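Local coordinates for protein SYE1 (Shewanella oneidensis, PDB 4AWT) that binds flavin mononucleotide and probably uses it to reduce carbon-carbon double bonds with electrons from NADH or NADPH, at residues C95-Q100 with G174-E179. The protein carries 1 engineered substitution. Residues are numbered along the deposited sequence; the frame is centred on the assembly and turned at random. Where two conformers were deposited one is given.
Sequences CAIFAQ and GFDGIE. With FMN (flavin mononucleotide), chain B.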
ATOM      1  N   CYS A  95     -13.945  13.169   2.255  0.50 11.16           N
ATOM      2  CA  CYS A  95     -13.347  11.839   2.279  1.00  8.37           C
ATOM      3  C   CYS A  95     -11.952  12.092   2.843  1.00  9.54           C
ATOM      4  O   CYS A  95     -11.434  13.192   2.743  1.00 17.87           O
ATOM      5  CB  CYS A  95     -13.284  11.120   0.954  1.00  9.04           C
ATOM      6  SG  CYS A  95     -12.643   9.455   0.958  1.00  9.56           S
ATOM      7  N   ALA A  96     -11.382  11.111   3.468  1.00  8.58           N
ATOM      8  CA  ALA A  96      -9.996  11.120   3.957  1.00  8.39           C
ATOM      9  C   ALA A  96      -9.126  10.336   3.000  1.00  6.63           C
ATOM     10  O   ALA A  96      -9.556   9.338   2.436  1.00  6.96           O
ATOM     11  CB  ALA A  96      -9.914  10.500   5.344  1.00 10.68           C
ATOM     12  N   ILE A  97      -7.875  10.791   2.836  1.00  6.37           N
ATOM     13  CA  ILE A  97      -6.970  10.112   1.930  1.00  5.77           C
ATOM     14  C   ILE A  97      -5.562  10.068   2.531  1.00  5.66           C
ATOM     15  O   ILE A  97      -5.029  11.086   2.990  1.00  6.47           O
ATOM     16  CB  ILE A  97      -6.991  10.740   0.544  1.00  6.47           C
ATOM     17  CG1 ILE A  97      -6.083   9.963  -0.421  1.00  6.91           C
ATOM     18  CG2 ILE A  97      -6.688  12.227   0.532  1.00  8.13           C
ATOM     19  CD1 ILE A  97      -6.245  10.316  -1.893  1.00  9.44           C
ATOM     20  N   PHE A  98      -4.993   8.867   2.527  1.00  5.46           N
ATOM     21  CA  PHE A  98      -3.621   8.627   2.971  1.00  5.29           C
ATOM     22  C   PHE A  98      -2.758   8.311   1.764  1.00  5.35           C
ATOM     23  O   PHE A  98      -3.224   7.671   0.820  1.00  6.82           O
ATOM     24  CB  PHE A  98      -3.537   7.480   3.971  1.00  5.57           C
ATOM     25  CG  PHE A  98      -3.853   7.815   5.418  1.00  5.68           C
ATOM     26  CD1 PHE A  98      -4.823   8.737   5.787  1.00  6.29           C
ATOM     27  CD2 PHE A  98      -3.152   7.164   6.432  1.00  5.97           C
ATOM     28  CE1 PHE A  98      -5.081   9.001   7.123  1.00  6.84           C
ATOM     29  CE2 PHE A  98      -3.416   7.431   7.768  1.00  6.79           C
ATOM     30  CZ  PHE A  98      -4.380   8.336   8.116  1.00  6.80           C
ATOM     31  N   ALA A  99      -1.489   8.718   1.798  1.00  5.10           N
ATOM     32  CA  ALA A  99      -0.530   8.405   0.759  1.00  5.09           C
ATOM     33  C   ALA A  99       0.227   7.132   1.110  1.00  4.71           C
ATOM     34  O   ALA A  99       0.819   7.071   2.185  1.00  5.38           O
ATOM     35  CB  ALA A  99       0.491   9.521   0.580  1.00  5.86           C
ATOM     36  N   GLN A 100       0.267   6.154   0.212  1.00  4.99           N
ATOM     37  CA  GLN A 100       1.036   4.938   0.466  1.00  4.76           C
ATOM     38  C   GLN A 100       2.488   5.148   0.039  1.00  4.82           C
ATOM     39  O   GLN A 100       2.816   5.162  -1.132  1.00  5.82           O
ATOM     40  CB  GLN A 100       0.466   3.709  -0.224  1.00  5.11           C
ATOM     41  CG  GLN A 100       1.250   2.493   0.259  1.00  5.43           C
ATOM     42  CD  GLN A 100       0.934   1.235  -0.470  1.00  4.99           C
ATOM     43  OE1 GLN A 100       1.138   1.130  -1.694  1.00  5.49           O
ATOM     44  NE2 GLN A 100       0.490   0.219   0.258  1.00  5.21           N
ATOM     45  N   GLY A 174      -1.267  17.736   1.168  1.00  7.07           N
ATOM     46  CA  GLY A 174      -2.614  17.735   1.712  1.00  7.27           C
ATOM     47  C   GLY A 174      -3.183  16.387   2.046  1.00  6.82           C
ATOM     48  O   GLY A 174      -4.370  16.283   2.311  1.00  8.10           O
ATOM     49  N   PHE A 175      -2.367  15.337   2.057  1.00  6.38           N
ATOM     50  CA  PHE A 175      -2.866  14.067   2.564  1.00  6.17           C
ATOM     51  C   PHE A 175      -3.183  14.160   4.040  1.00  6.33           C
ATOM     52  O   PHE A 175      -2.567  14.919   4.790  1.00  7.17           O
ATOM     53  CB  PHE A 175      -1.850  12.937   2.326  1.00  6.23           C
ATOM     54  CG  PHE A 175      -1.711  12.524   0.880  1.00  5.83           C
ATOM     55  CD1 PHE A 175      -2.597  11.598   0.346  1.00  5.89           C
ATOM     56  CD2 PHE A 175      -0.717  13.008   0.075  1.00  6.03           C
ATOM     57  CE1 PHE A 175      -2.469  11.163  -0.969  1.00  6.44           C
ATOM     58  CE2 PHE A 175      -0.571  12.556  -1.241  1.00  6.25           C
ATOM     59  CZ  PHE A 175      -1.447  11.628  -1.748  1.00  6.51           C
ATOM     60  N   ASP A 176      -4.128  13.329   4.482  1.00  6.05           N
ATOM     61  CA  ASP A 176      -4.465  13.226   5.876  1.00  6.44           C
ATOM     62  C   ASP A 176      -3.522  12.357   6.677  1.00  6.08           C
ATOM     63  O   ASP A 176      -3.525  12.410   7.908  1.00  7.58           O
ATOM     64  CB  ASP A 176      -5.910  12.702   5.992  1.00  6.84           C
ATOM     65  CG  ASP A 176      -6.877  13.647   5.315  1.00  7.66           C
ATOM     66  OD1 ASP A 176      -6.996  14.778   5.795  1.00 11.41           O
ATOM     67  OD2 ASP A 176      -7.472  13.243   4.293  1.00  8.61           O
ATOM     68  N   GLY A 177      -2.739  11.566   6.019  1.00  5.85           N
ATOM     69  CA  GLY A 177      -1.810  10.640   6.650  1.00  6.02           C
ATOM     70  C   GLY A 177      -1.050   9.895   5.595  1.00  5.21           C
ATOM     71  O   GLY A 177      -1.210  10.141   4.384  1.00  5.62           O
ATOM     72  N   ILE A 178      -0.206   8.965   6.053  1.00  5.22           N
ATOM     73  CA  ILE A 178       0.528   8.090   5.174  1.00  5.21           C
ATOM     74  C   ILE A 178       0.310   6.642   5.599  1.00  4.98           C
ATOM     75  O   ILE A 178       0.084   6.366   6.770  1.00  5.45           O
ATOM     76  CB  ILE A 178       2.032   8.432   5.100  1.00  5.54           C
ATOM     77  CG1 ILE A 178       2.792   8.169   6.395  1.00  6.14           C
ATOM     78  CG2 ILE A 178       2.185   9.864   4.635  1.00  6.22           C
ATOM     79  CD1 ILE A 178       3.323   6.772   6.608  1.00  6.95           C
ATOM     80  N   GLU A 179       0.445   5.750   4.631  1.00  5.05           N
ATOM     81  CA  GLU A 179       0.505   4.322   4.867  1.00  5.07           C
ATOM     82  C   GLU A 179       1.872   3.859   4.447  1.00  5.09           C
ATOM     83  O   GLU A 179       2.299   4.038   3.294  1.00  5.75           O
ATOM     84  CB  GLU A 179      -0.551   3.564   4.064  1.00  5.18           C
ATOM     85  CG  GLU A 179      -0.539   2.074   4.372  1.00  5.44           C
ATOM     86  CD  GLU A 179      -1.559   1.290   3.568  1.00  5.00           C
ATOM     87  OE1 GLU A 179      -2.759   1.306   4.000  1.00  5.35           O
ATOM     88  OE2 GLU A 179      -1.194   0.684   2.550  1.00  5.64           O
TER
HETATM   89  N1  FMN B 500      -1.317  -2.978  -2.988  1.00  5.18           N
HETATM   90  C2  FMN B 500      -0.530  -2.061  -2.436  1.00  5.20           C
HETATM   91  O2  FMN B 500      -0.234  -2.087  -1.212  1.00  5.40           O
HETATM   92  N3  FMN B 500      -0.010  -1.033  -3.209  1.00  5.40           N
HETATM   93  C4  FMN B 500      -0.269  -0.902  -4.563  1.00  5.30           C
HETATM   94  O4  FMN B 500       0.158   0.119  -5.165  1.00  6.06           O
HETATM   95  C4A FMN B 500      -1.003  -1.933  -5.147  1.00  5.42           C
HETATM   96  N5  FMN B 500      -1.236  -1.940  -6.521  1.00  6.04           N
HETATM   97  C5A FMN B 500      -2.315  -2.734  -6.994  1.00  5.73           C
HETATM   98  C6  FMN B 500      -2.761  -2.581  -8.283  1.00  6.52           C
HETATM   99  C7  FMN B 500      -3.851  -3.330  -8.790  1.00  6.70           C
HETATM  100  C7M FMN B 500      -4.361  -3.015 -10.175  1.00  8.76           C
HETATM  101  C8  FMN B 500      -4.425  -4.260  -7.977  1.00  6.42           C
HETATM  102  C8M FMN B 500      -5.617  -5.082  -8.427  1.00  8.28           C
HETATM  103  C9  FMN B 500      -3.967  -4.436  -6.656  1.00  6.03           C
HETATM  104  C9A FMN B 500      -2.916  -3.671  -6.146  1.00  5.63           C
HETATM  105  N10 FMN B 500      -2.494  -3.800  -4.806  1.00  5.60           N
HETATM  106  C10 FMN B 500      -1.588  -2.890  -4.295  1.00  5.36           C
HETATM  107  C1' FMN B 500      -3.183  -4.745  -3.923  1.00  5.53           C
HETATM  108  C2' FMN B 500      -4.565  -4.253  -3.457  1.00  5.16           C
HETATM  109  O2' FMN B 500      -4.434  -3.164  -2.559  1.00  5.37           O
HETATM  110  C3' FMN B 500      -5.346  -5.323  -2.720  1.00  5.38           C
HETATM  111  O3' FMN B 500      -4.738  -5.671  -1.485  1.00  5.56           O
HETATM  112  C4' FMN B 500      -5.607  -6.608  -3.526  1.00  5.69           C
HETATM  113  O4' FMN B 500      -6.024  -6.322  -4.852  1.00  5.99           O
HETATM  114  C5' FMN B 500      -6.556  -7.555  -2.818  1.00  5.87           C
HETATM  115  O5' FMN B 500      -7.855  -6.965  -2.645  1.00  5.68           O
HETATM  116  P   FMN B 500      -9.044  -7.338  -3.674  1.00  5.71           P
HETATM  117  O1P FMN B 500      -8.658  -6.746  -5.006  1.00  5.88           O
HETATM  118  O2P FMN B 500      -9.139  -8.847  -3.727  1.00  6.22           O
HETATM  119  O3P FMN B 500     -10.247  -6.671  -3.056  1.00  5.95           O
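Phe98 and Gly177 meet where two neighbouring parallel strands, 96-102 and 177-181, pair side by side in the wall of the eight-stranded TIM barrel, a buried contact that runs to the flavin at its C-terminal end. Ala99 N donates to Gly177 O, and Glu179 N to Ala99 O at 2.8 Å. At the N-terminal end of the pairing Asp176 bonds Ile97 twice: its backbone N reaches Ile97 O, while OD2, which also takes part in a hydrogen bond with His91, accepts from Ile97 N through its anti lone pair. Toward the helical layer, Ala99 CB makes a CH-pi contact over the centre of the Phe175 ring, 3.5 Å from its centroid. On the barrel's inner side Gly177 CA makes another, 3.5 Å from the Phe98 ring centroid, where a side chain would collide with Phe98 CZ. An alanine at Phe98 would probably leave Gly177 CA without its aromatic cover and open a gap beside Tyr266. Glu179 OE1 is hydrogen-bonded to Tyr266 and His268, and OE2 accepts a hydrogen bond from Gln100 NE2. Gln100, its CG anti to the backbone N (chi1 -173°), extends to the flavin. There OE1 accepts from FMN N3, and NE2 donates to FMN O2 at 2.8 Å.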